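Local coordinates for protein succinate-semialdehyde dehydrogenase (Streptococcus pyogenes MGAS1882, PDB 4OGD) that probably oxidises succinic semialdehyde to succinate, using NADP+ as the cofactor bound in its Rossmann-fold domain, at residues R31-W39 and A176-L184. Residues are numbered along the deposited sequence; the frame is centred on the assembly and turned at random.
Sequences RAHLLYKKW and AEAGSITNL
R31 reaches off helix 22-41 and lays its guanidinium beside the type II turn E177-S180, one face turned to the A178-G179 peptide, with G179 N 3.6 Å above the plane. A bend at chi3 (66°) swings the group toward strand 181-183, where R31 NH2 donates to T182 OG1 at 2.9 Å. That bond is bent, 134° at the hydrogen, and the hydroxyl stands somewhat off the guanidinium plane. One helical turn on, L35 splits its two methyls: CD2 sits against the turn backbone, 3.4 Å from S180 N, while CD1 lies alongside the E177 carboxylate. Having no side chain, G179 lets the turn come close, its CA 5.0 Å from A32 CA; its positive phi (108°) suits the turn's third position. The extended side chains of K38 and E177 meet from opposite directions in a salt bridge, K38 NZ to the syn side of E177 OE1 at 2.9 Å. A water accepts from W39 NE1 and donates to the same oxygen, so OE1 holds K38 directly and W39 through the water. The far edge of the W39 indole comes up to S180 OG, which donates a hydrogen bond to E177 O, as S180 N does. Van der Waals contact of L35 and the E177 salt bridge thus hold the turn, and R31 holds strand 181-183, outermost within this chain's Rossmann-type sheet; the K38 charge probably favours an ionised E177.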
loop_
_atom_site.group_PDB
_atom_site.type_symbol
_atom_site.label_atom_id
_atom_site.label_comp_id
_atom_site.label_asym_id
_atom_site.label_seq_id
_atom_site.Cartn_x
_atom_site.Cartn_y
_atom_site.Cartn_z
ATOM N N ARG A 31 10.570 16.267 17.315
ATOM C CA ARG A 31 10.297 17.536 16.647
ATOM C C ARG A 31 9.350 17.320 15.477
ATOM O O ARG A 31 8.431 18.103 15.255
ATOM C CB ARG A 31 11.592 18.184 16.147
ATOM C CG ARG A 31 11.371 19.507 15.419
ATOM C CD ARG A 31 12.690 20.111 14.960
ATOM N NE ARG A 31 13.347 19.302 13.934
ATOM C CZ ARG A 31 14.551 19.564 13.435
ATOM N NH1 ARG A 31 15.241 20.612 13.876
ATOM N NH2 ARG A 31 15.084 18.779 12.501
ATOM N N ALA A 32 9.574 16.243 14.735
ATOM C CA ALA A 32 8.741 15.945 13.578
ATOM C C ALA A 32 7.313 15.594 14.002
ATOM O O ALA A 32 6.343 16.027 13.373
ATOM C CB ALA A 32 9.363 14.819 12.746
ATOM N N HIS A 33 7.182 14.814 15.073
ATOM C CA HIS A 33 5.868 14.438 15.585
ATOM C C HIS A 33 5.105 15.673 16.057
ATOM O O HIS A 33 3.911 15.831 15.774
ATOM C CB HIS A 33 6.002 13.422 16.721
ATOM C CG HIS A 33 4.699 13.047 17.357
ATOM N ND1 HIS A 33 3.708 12.363 16.684
ATOM C CD2 HIS A 33 4.223 13.266 18.606
ATOM C CE1 HIS A 33 2.678 12.179 17.490
ATOM N NE2 HIS A 33 2.962 12.720 18.662
ATOM N N LEU A 34 5.796 16.556 16.771
ATOM C CA LEU A 34 5.149 17.772 17.254
ATOM C C LEU A 34 4.700 18.656 16.093
ATOM O O LEU A 34 3.655 19.302 16.164
ATOM C CB LEU A 34 6.064 18.537 18.212
ATOM C CG LEU A 34 6.361 17.819 19.535
ATOM C CD1 LEU A 34 7.315 18.644 20.394
ATOM C CD2 LEU A 34 5.088 17.510 20.305
ATOM N N LEU A 35 5.481 18.666 15.015
ATOM C CA LEU A 35 5.117 19.446 13.839
ATOM C C LEU A 35 3.892 18.840 13.159
ATOM O O LEU A 35 2.994 19.566 12.722
ATOM C CB LEU A 35 6.304 19.572 12.870
ATOM C CG LEU A 35 6.111 20.454 11.632
ATOM C CD1 LEU A 35 5.761 21.882 12.038
ATOM C CD2 LEU A 35 7.365 20.454 10.780
ATOM N N TYR A 36 3.849 17.510 13.081
ATOM C CA TYR A 36 2.654 16.835 12.583
ATOM C C TYR A 36 1.425 17.274 13.386
ATOM O O TYR A 36 0.387 17.615 12.813
ATOM C CB TYR A 36 2.808 15.304 12.642
ATOM C CG TYR A 36 1.466 14.633 12.740
ATOM C CD1 TYR A 36 0.654 14.518 11.621
ATOM C CD2 TYR A 36 0.989 14.155 13.958
ATOM C CE1 TYR A 36 -0.598 13.930 11.701
ATOM C CE2 TYR A 36 -0.270 13.571 14.049
ATOM C CZ TYR A 36 -1.052 13.461 12.913
ATOM O OH TYR A 36 -2.307 12.885 12.976
ATOM N N LYS A 37 1.540 17.260 14.712
ATOM C CA LYS A 37 0.417 17.629 15.573
ATOM C C LYS A 37 0.023 19.100 15.406
ATOM O O LYS A 37 -1.165 19.438 15.402
ATOM C CB LYS A 37 0.740 17.341 17.044
ATOM C CG LYS A 37 0.775 15.867 17.414
ATOM C CD LYS A 37 -0.626 15.250 17.416
ATOM C CE LYS A 37 -0.620 13.856 18.027
ATOM N NZ LYS A 37 -2.010 13.274 18.130
ATOM N N LYS A 38 1.020 19.971 15.284
ATOM C CA LYS A 38 0.766 21.389 15.045
ATOM C C LYS A 38 -0.023 21.622 13.758
ATOM O O LYS A 38 -0.972 22.406 13.726
ATOM C CB LYS A 38 2.087 22.175 15.022
ATOM C CG LYS A 38 1.944 23.631 14.571
ATOM C CD LYS A 38 3.270 24.361 14.668
ATOM C CE LYS A 38 3.156 25.783 14.143
ATOM N NZ LYS A 38 4.419 26.520 14.409
ATOM N N TRP A 39 0.366 20.930 12.694
ATOM C CA TRP A 39 -0.293 21.097 11.411
ATOM C C TRP A 39 -1.693 20.476 11.397
ATOM O O TRP A 39 -2.533 20.852 10.582
ATOM C CB TRP A 39 0.571 20.506 10.300
ATOM C CG TRP A 39 1.766 21.347 9.935
ATOM C CD1 TRP A 39 1.980 22.672 10.234
ATOM C CD2 TRP A 39 2.913 20.913 9.194
ATOM N NE1 TRP A 39 3.192 23.080 9.708
ATOM C CE2 TRP A 39 3.782 22.020 9.069
ATOM C CE3 TRP A 39 3.290 19.694 8.619
ATOM C CZ2 TRP A 39 5.005 21.941 8.393
ATOM C CZ3 TRP A 39 4.501 19.617 7.950
ATOM C CH2 TRP A 39 5.344 20.734 7.838
ATOM N N ALA A 176 10.344 26.921 5.473
ATOM C CA ALA A 176 9.580 25.845 6.089
ATOM C C ALA A 176 10.033 25.658 7.528
ATOM O O ALA A 176 11.210 25.844 7.839
ATOM C CB ALA A 176 9.761 24.545 5.299
ATOM N N GLU A 177 9.103 25.292 8.406
ATOM C CA GLU A 177 9.447 25.095 9.808
ATOM C C GLU A 177 10.423 23.935 9.945
ATOM O O GLU A 177 10.332 22.955 9.204
ATOM C CB GLU A 177 8.198 24.844 10.655
ATOM C CG GLU A 177 8.513 24.660 12.129
ATOM C CD GLU A 177 7.308 24.786 13.033
ATOM O OE1 GLU A 177 6.281 25.343 12.593
ATOM O OE2 GLU A 177 7.410 24.331 14.194
ATOM N N ALA A 178 11.377 24.073 10.859
ATOM C CA ALA A 178 12.290 22.985 11.183
ATOM C C ALA A 178 11.505 21.713 11.477
ATOM O O ALA A 178 10.555 21.716 12.275
ATOM C CB ALA A 178 13.167 23.360 12.372
ATOM N N GLY A 179 11.898 20.629 10.819
ATOM C CA GLY A 179 11.199 19.369 10.977
ATOM C C GLY A 179 10.391 18.996 9.749
ATOM O O GLY A 179 9.963 17.846 9.619
ATOM N N SER A 180 10.161 19.953 8.847
ATOM C CA SER A 180 9.420 19.654 7.615
ATOM C C SER A 180 10.103 18.513 6.847
ATOM O O SER A 180 9.451 17.573 6.372
ATOM C CB SER A 180 9.278 20.901 6.734
ATOM O OG SER A 180 8.446 21.872 7.361
ATOM N N ILE A 181 11.419 18.604 6.730
ATOM C CA ILE A 181 12.225 17.457 6.336
ATOM C C ILE A 181 13.554 17.514 7.081
ATOM O O ILE A 181 14.130 18.592 7.262
ATOM C CB ILE A 181 12.420 17.359 4.790
ATOM C CG1 ILE A 181 13.059 16.012 4.418
ATOM C CG2 ILE A 181 13.234 18.534 4.247
ATOM C CD1 ILE A 181 13.015 15.707 2.928
ATOM N N THR A 182 14.024 16.365 7.550
ATOM C CA THR A 182 15.310 16.311 8.233
ATOM C C THR A 182 16.128 15.163 7.674
ATOM O O THR A 182 15.663 14.018 7.612
ATOM C CB THR A 182 15.142 16.116 9.742
ATOM O OG1 THR A 182 14.260 17.119 10.262
ATOM C CG2 THR A 182 16.494 16.210 10.452
ATOM N N ASN A 183 17.348 15.469 7.252
ATOM C CA ASN A 183 18.245 14.429 6.788
ATOM C C ASN A 183 18.800 13.630 7.972
ATOM O O ASN A 183 19.152 14.201 9.007
ATOM C CB ASN A 183 19.397 15.032 5.985
ATOM C CG ASN A 183 20.383 13.986 5.552
ATOM O OD1 ASN A 183 20.000 12.988 4.945
ATOM N ND2 ASN A 183 21.653 14.170 5.911
ATOM N N LEU A 184 18.878 12.311 7.819
ATOM C CA LEU A 184 19.408 11.452 8.876
ATOM C C LEU A 184 20.672 10.719 8.431
ATOM O O LEU A 184 20.600 9.765 7.648
ATOM C CB LEU A 184 18.362 10.415 9.296
ATOM C CG LEU A 184 16.923 10.854 9.539
ATOM C CD1 LEU A 184 16.078 9.637 9.898
ATOM C CD2 LEU A 184 16.840 11.902 10.642
HETATM O O HOH W 1 4.402 25.610 10.493
#